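Local coordinates for protein cytochrome P450 CYP260B1 (PDB 5HIW) that is a bacterial cytochrome P450 that holds a protoporphyrin IX haem whose iron is bound by a cysteine thiolate, at residues A[72-84]-A[331-343]. Sequence-based numbering, arbitrary orientation.
Sequences LVTLGGEAHTRMR and FGGGLHYCVGAPL. With HEM (protoporphyrin IX containing Fe), chain B.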
loop_
_atom_site.group_PDB
_atom_site.type_symbol
_atom_site.label_atom_id
_atom_site.label_comp_id
_atom_site.label_asym_id
_atom_site.label_seq_id
_atom_site.Cartn_x
_atom_site.Cartn_y
_atom_site.Cartn_z
ATOM N N LEU A 72 10.722 11.777 -2.621
ATOM C CA LEU A 72 11.547 10.589 -2.888
ATOM C C LEU A 72 11.248 9.817 -4.192
ATOM O O LEU A 72 12.156 9.533 -5.019
ATOM C CB LEU A 72 11.503 9.681 -1.649
ATOM C CG LEU A 72 12.229 8.354 -1.757
ATOM C CD1 LEU A 72 13.726 8.558 -1.818
ATOM C CD2 LEU A 72 11.947 7.422 -0.615
ATOM N N VAL A 73 9.989 9.464 -4.395
ATOM C CA VAL A 73 9.622 8.675 -5.542
ATOM C C VAL A 73 9.811 9.340 -6.908
ATOM O O VAL A 73 9.855 8.661 -7.899
ATOM C CB VAL A 73 8.158 8.170 -5.407
ATOM C CG1 VAL A 73 7.170 9.284 -5.696
ATOM C CG2 VAL A 73 7.918 6.992 -6.350
ATOM N N THR A 74 9.910 10.637 -6.917
ATOM C CA THR A 74 10.127 11.474 -8.157
ATOM C C THR A 74 11.593 11.557 -8.616
ATOM O O THR A 74 11.884 11.939 -9.787
ATOM C CB THR A 74 9.726 12.925 -7.922
ATOM O OG1 THR A 74 10.647 13.665 -7.057
ATOM C CG2 THR A 74 8.270 12.933 -7.319
ATOM N N LEU A 75 12.461 11.227 -7.682
ATOM C CA LEU A 75 13.915 11.310 -7.806
ATOM C C LEU A 75 14.527 10.144 -8.576
ATOM O O LEU A 75 14.058 9.011 -8.535
ATOM C CB LEU A 75 14.543 11.328 -6.424
ATOM C CG LEU A 75 14.179 12.448 -5.428
ATOM C CD1 LEU A 75 15.033 12.427 -4.178
ATOM C CD2 LEU A 75 14.236 13.843 -6.024
ATOM N N GLY A 76 15.599 10.435 -9.288
ATOM C CA GLY A 76 16.415 9.396 -9.939
ATOM C C GLY A 76 17.866 9.623 -9.533
ATOM O O GLY A 76 18.173 10.415 -8.651
ATOM N N GLY A 77 18.780 8.917 -10.171
ATOM C CA GLY A 77 20.211 9.151 -9.947
ATOM C C GLY A 77 20.639 9.249 -8.518
ATOM O O GLY A 77 20.208 8.484 -7.647
ATOM N N GLU A 78 21.457 10.258 -8.276
ATOM C CA GLU A 78 22.187 10.412 -7.053
ATOM C C GLU A 78 21.301 11.001 -5.988
ATOM O O GLU A 78 21.448 10.752 -4.787
ATOM C CB GLU A 78 23.334 11.407 -7.312
ATOM C CG GLU A 78 24.478 11.239 -6.356
ATOM C CD GLU A 78 25.068 9.868 -6.538
ATOM O OE1 GLU A 78 25.759 9.674 -7.572
ATOM O OE2 GLU A 78 24.771 8.988 -5.692
ATOM N N ALA A 79 20.414 11.859 -6.463
ATOM C CA ALA A 79 19.411 12.455 -5.598
ATOM C C ALA A 79 18.641 11.313 -4.884
ATOM O O ALA A 79 18.466 11.353 -3.682
ATOM C CB ALA A 79 18.463 13.310 -6.416
ATOM N N HIS A 80 18.244 10.310 -5.640
ATOM C CA HIS A 80 17.404 9.273 -5.041
ATOM C C HIS A 80 18.250 8.453 -4.114
ATOM O O HIS A 80 17.850 8.106 -3.017
ATOM C CB HIS A 80 16.738 8.400 -6.077
ATOM C CG HIS A 80 15.915 7.299 -5.483
ATOM N ND1 HIS A 80 16.416 6.033 -5.261
ATOM C CD2 HIS A 80 14.637 7.293 -5.015
ATOM C CE1 HIS A 80 15.484 5.286 -4.687
ATOM N NE2 HIS A 80 14.404 6.025 -4.509
ATOM N N THR A 81 19.480 8.145 -4.522
ATOM C CA THR A 81 20.298 7.313 -3.674
ATOM C C THR A 81 20.518 7.869 -2.287
ATOM O O THR A 81 20.458 7.102 -1.308
ATOM C CB THR A 81 21.667 6.977 -4.349
ATOM O OG1 THR A 81 21.387 6.435 -5.646
ATOM C CG2 THR A 81 22.442 5.947 -3.486
ATOM N N ARG A 82 20.785 9.172 -2.217
ATOM C CA ARG A 82 21.072 9.900 -0.982
ATOM C C ARG A 82 19.823 9.943 -0.051
ATOM O O ARG A 82 19.889 9.623 1.141
ATOM C CB ARG A 82 21.575 11.329 -1.351
ATOM C CG ARG A 82 21.989 12.220 -0.169
ATOM C CD ARG A 82 22.522 13.629 -0.534
ATOM N NE ARG A 82 23.772 13.600 -1.302
ATOM C CZ ARG A 82 24.970 13.336 -0.783
ATOM N NH1 ARG A 82 25.114 13.053 0.505
ATOM N NH2 ARG A 82 26.025 13.305 -1.569
ATOM N N MET A 83 18.673 10.275 -0.624
ATOM C CA MET A 83 17.425 10.408 0.152
ATOM C C MET A 83 16.956 9.010 0.540
ATOM O O MET A 83 16.549 8.787 1.642
ATOM C CB MET A 83 16.360 11.145 -0.631
ATOM C CG MET A 83 16.709 12.607 -0.859
ATOM S SD MET A 83 17.113 13.466 0.668
ATOM C CE MET A 83 15.751 12.927 1.714
ATOM N N ARG A 84 17.082 8.060 -0.371
ATOM C CA ARG A 84 16.732 6.688 -0.060
ATOM C C ARG A 84 17.511 6.106 1.130
ATOM O O ARG A 84 16.984 5.325 1.946
ATOM C CB ARG A 84 16.856 5.795 -1.322
ATOM C CG ARG A 84 16.486 4.311 -1.119
ATOM C CD ARG A 84 15.036 4.171 -0.648
ATOM N NE ARG A 84 14.708 2.765 -0.441
ATOM C CZ ARG A 84 13.822 2.035 -1.137
ATOM N NH1 ARG A 84 13.057 2.545 -2.083
ATOM N NH2 ARG A 84 13.667 0.771 -0.803
ATOM N N PHE A 331 4.896 -4.463 -3.854
ATOM C CA PHE A 331 5.719 -3.380 -3.372
ATOM C C PHE A 331 6.586 -2.830 -4.506
ATOM O O PHE A 331 7.550 -2.116 -4.280
ATOM C CB PHE A 331 6.586 -3.907 -2.201
ATOM C CG PHE A 331 5.846 -4.205 -0.929
ATOM C CD1 PHE A 331 5.036 -3.259 -0.324
ATOM C CD2 PHE A 331 5.994 -5.435 -0.293
ATOM C CE1 PHE A 331 4.359 -3.552 0.871
ATOM C CE2 PHE A 331 5.305 -5.743 0.858
ATOM C CZ PHE A 331 4.530 -4.801 1.483
ATOM N N GLY A 332 6.268 -3.171 -5.754
ATOM C CA GLY A 332 7.042 -2.661 -6.857
ATOM C C GLY A 332 8.312 -3.474 -7.060
ATOM O O GLY A 332 8.352 -4.689 -6.773
ATOM N N GLY A 333 9.299 -2.811 -7.652
ATOM C CA GLY A 333 10.573 -3.446 -8.038
ATOM C C GLY A 333 11.558 -2.426 -8.543
ATOM O O GLY A 333 11.192 -1.407 -8.992
ATOM N N GLY A 334 12.838 -2.637 -8.308
ATOM C CA GLY A 334 13.833 -1.717 -8.804
ATOM C C GLY A 334 14.107 -0.602 -7.859
ATOM O O GLY A 334 13.916 -0.727 -6.676
ATOM N N LEU A 335 14.513 0.506 -8.417
ATOM C CA LEU A 335 14.933 1.715 -7.669
ATOM C C LEU A 335 13.935 2.160 -6.585
ATOM O O LEU A 335 14.247 2.512 -5.429
ATOM C CB LEU A 335 15.010 2.847 -8.737
ATOM C CG LEU A 335 15.445 4.262 -8.378
ATOM C CD1 LEU A 335 16.837 4.099 -7.774
ATOM C CD2 LEU A 335 15.504 5.302 -9.529
ATOM N N HIS A 336 12.681 2.197 -7.003
ATOM C CA HIS A 336 11.623 2.713 -6.153
ATOM C C HIS A 336 10.868 1.655 -5.376
ATOM O O HIS A 336 9.831 1.980 -4.788
ATOM C CB HIS A 336 10.671 3.547 -7.011
ATOM C CG HIS A 336 11.320 4.764 -7.597
ATOM N ND1 HIS A 336 11.662 5.861 -6.837
ATOM C CD2 HIS A 336 11.723 5.041 -8.863
ATOM C CE1 HIS A 336 12.247 6.764 -7.617
ATOM N NE2 HIS A 336 12.245 6.328 -8.854
ATOM N N TYR A 337 11.403 0.437 -5.218
ATOM C CA TYR A 337 10.771 -0.605 -4.426
ATOM C C TYR A 337 10.368 -0.038 -3.080
ATOM O O TYR A 337 11.106 0.717 -2.457
ATOM C CB TYR A 337 11.719 -1.838 -4.189
ATOM C CG TYR A 337 11.141 -2.959 -3.366
ATOM C CD1 TYR A 337 11.256 -2.967 -1.944
ATOM C CD2 TYR A 337 10.529 -4.036 -3.954
ATOM C CE1 TYR A 337 10.804 -4.037 -1.188
ATOM C CE2 TYR A 337 10.050 -5.084 -3.164
ATOM C CZ TYR A 337 10.196 -5.077 -1.823
ATOM O OH TYR A 337 9.664 -6.121 -1.059
ATOM N N CYS A 338 9.148 -0.317 -2.657
ATOM C CA CYS A 338 8.596 0.315 -1.435
ATOM C C CYS A 338 9.500 0.313 -0.214
ATOM O O CYS A 338 9.848 -0.725 0.309
ATOM C CB CYS A 338 7.274 -0.350 -1.022
ATOM S SG CYS A 338 6.448 0.396 0.385
ATOM N N VAL A 339 9.929 1.510 0.214
ATOM C CA VAL A 339 10.763 1.619 1.403
ATOM C C VAL A 339 10.037 1.336 2.692
ATOM O O VAL A 339 10.624 0.973 3.749
ATOM C CB VAL A 339 11.395 3.052 1.429
ATOM C CG1 VAL A 339 10.325 4.068 1.833
ATOM C CG2 VAL A 339 12.618 3.079 2.322
ATOM N N GLY A 340 8.706 1.458 2.634
ATOM C CA GLY A 340 7.851 1.112 3.741
ATOM C C GLY A 340 7.424 -0.348 4.001
ATOM O O GLY A 340 6.697 -0.637 4.953
ATOM N N ALA A 341 7.752 -1.230 3.075
ATOM C CA ALA A 341 7.433 -2.639 3.163
ATOM C C ALA A 341 7.718 -3.281 4.540
ATOM O O ALA A 341 6.885 -4.041 5.027
ATOM C CB ALA A 341 8.103 -3.389 2.026
ATOM N N PRO A 342 8.802 -2.883 5.229
ATOM C CA PRO A 342 9.012 -3.510 6.580
ATOM C C PRO A 342 7.926 -3.115 7.595
ATOM O O PRO A 342 7.514 -3.910 8.449
ATOM C CB PRO A 342 10.393 -2.960 7.026
ATOM C CG PRO A 342 11.061 -2.618 5.763
ATOM C CD PRO A 342 10.043 -2.302 4.691
ATOM N N LEU A 343 7.453 -1.871 7.464
ATOM C CA LEU A 343 6.391 -1.387 8.400
ATOM C C LEU A 343 5.088 -2.051 8.045
ATOM O O LEU A 343 4.328 -2.457 8.922
ATOM C CB LEU A 343 6.278 0.147 8.359
ATOM C CG LEU A 343 5.105 0.731 9.179
ATOM C CD1 LEU A 343 5.157 0.307 10.647
ATOM C CD2 LEU A 343 5.208 2.230 9.025
HETATM C CHA HEM B . 6.862 3.021 -2.922
HETATM C CHB HEM B . 3.216 -0.144 -2.352
HETATM C CHC HEM B . 3.256 0.656 2.379
HETATM C CHD HEM B . 6.131 4.411 1.608
HETATM C C1A HEM B . 5.935 2.053 -3.182
HETATM C C2A HEM B . 5.676 1.463 -4.449
HETATM C C3A HEM B . 4.675 0.542 -4.284
HETATM C C4A HEM B . 4.230 0.650 -2.926
HETATM C CMA HEM B . 4.053 -0.329 -5.395
HETATM C CAA HEM B . 6.477 1.692 -5.726
HETATM C CBA HEM B . 6.024 2.999 -6.398
HETATM C CGA HEM B . 6.575 3.154 -7.773
HETATM O O1A HEM B . 7.546 2.424 -8.157
HETATM O O2A HEM B . 5.955 3.864 -8.604
HETATM C C1B HEM B . 2.876 -0.169 -1.054
HETATM C C2B HEM B . 1.936 -1.119 -0.524
HETATM C C3B HEM B . 1.968 -0.891 0.838
HETATM C C4B HEM B . 2.894 0.211 1.111
HETATM C CMB HEM B . 1.025 -2.137 -1.234
HETATM C CAB HEM B . 1.106 -1.619 1.736
HETATM C CBB HEM B . 0.770 -1.366 2.957
HETATM C C1C HEM B . 4.066 1.770 2.598
HETATM C C2C HEM B . 4.321 2.280 3.911
HETATM C C3C HEM B . 5.134 3.355 3.677
HETATM C C4C HEM B . 5.320 3.514 2.271
HETATM C CMC HEM B . 3.724 1.629 5.135
HETATM C CAC HEM B . 5.742 4.262 4.669
HETATM C CBC HEM B . 6.033 3.834 5.888
HETATM C C1D HEM B . 6.545 4.288 0.287
HETATM C C2D HEM B . 7.533 5.257 -0.259
HETATM C C3D HEM B . 7.736 4.886 -1.517
HETATM C C4D HEM B . 6.908 3.686 -1.716
HETATM C CMD HEM B . 8.117 6.478 0.425
HETATM C CAD HEM B . 8.720 5.485 -2.536
HETATM C CBD HEM B . 10.019 4.707 -2.445
HETATM C CGD HEM B . 11.101 5.238 -3.396
HETATM O O1D HEM B . 10.821 5.924 -4.427
HETATM O O2D HEM B . 12.333 4.983 -3.181
HETATM N NA HEM B . 5.029 1.504 -2.249
HETATM N NB HEM B . 3.494 0.484 -0.043
HETATM N NC HEM B . 4.694 2.447 1.648
HETATM N ND HEM B . 6.180 3.369 -0.639
HETATM FE FE HEM B . 4.898 1.941 -0.340
HETATM O O HOH W 1 3.230 3.437 -0.841
#
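Arg84 NH1 hydrogen-bonds Tyr337 O at 2.7 Å, with the acceptor close to the guanidinium plane, and NH2 adds a weak bond to the same oxygen. NH1 also donates to O2D of a haem propionate. Val339 CB lies 3.7 Å above the middle of the guanidinium, and Asn88 OD1 takes the NE hydrogen.

The contact is tightest round that propionate. His80 NE2 reaches O2D at 2.7 Å in a nearly straight bond (168°). His336 ND1 grips the other oxygen, O1D, at 2.6 Å. Together with Arg84 these donors fix both oxygens and probably balance the negative charge. The His80 ring is sandwiched: Arg84 CB covers one face and Leu335 CG the other. In His336, chi1 -64° carries the ring toward the propionate and chi2 -72° turns ND1 to O1D, leaving CE1 3.0 Å from Leu75 O.

The contact is looser at partly exposed Gly76, where Leu335 CD2 comes no nearer than 4.2 Å to its CA.

Cys338 SG binds the iron at 2.3 Å, opposite a water. This is the haem-binding loop with the P450 signature FxxGxxxCxG, Phe331 to Gly340, joined to the first turns of helix 77-90 through a haem propionate held by His80, Arg84 and His336.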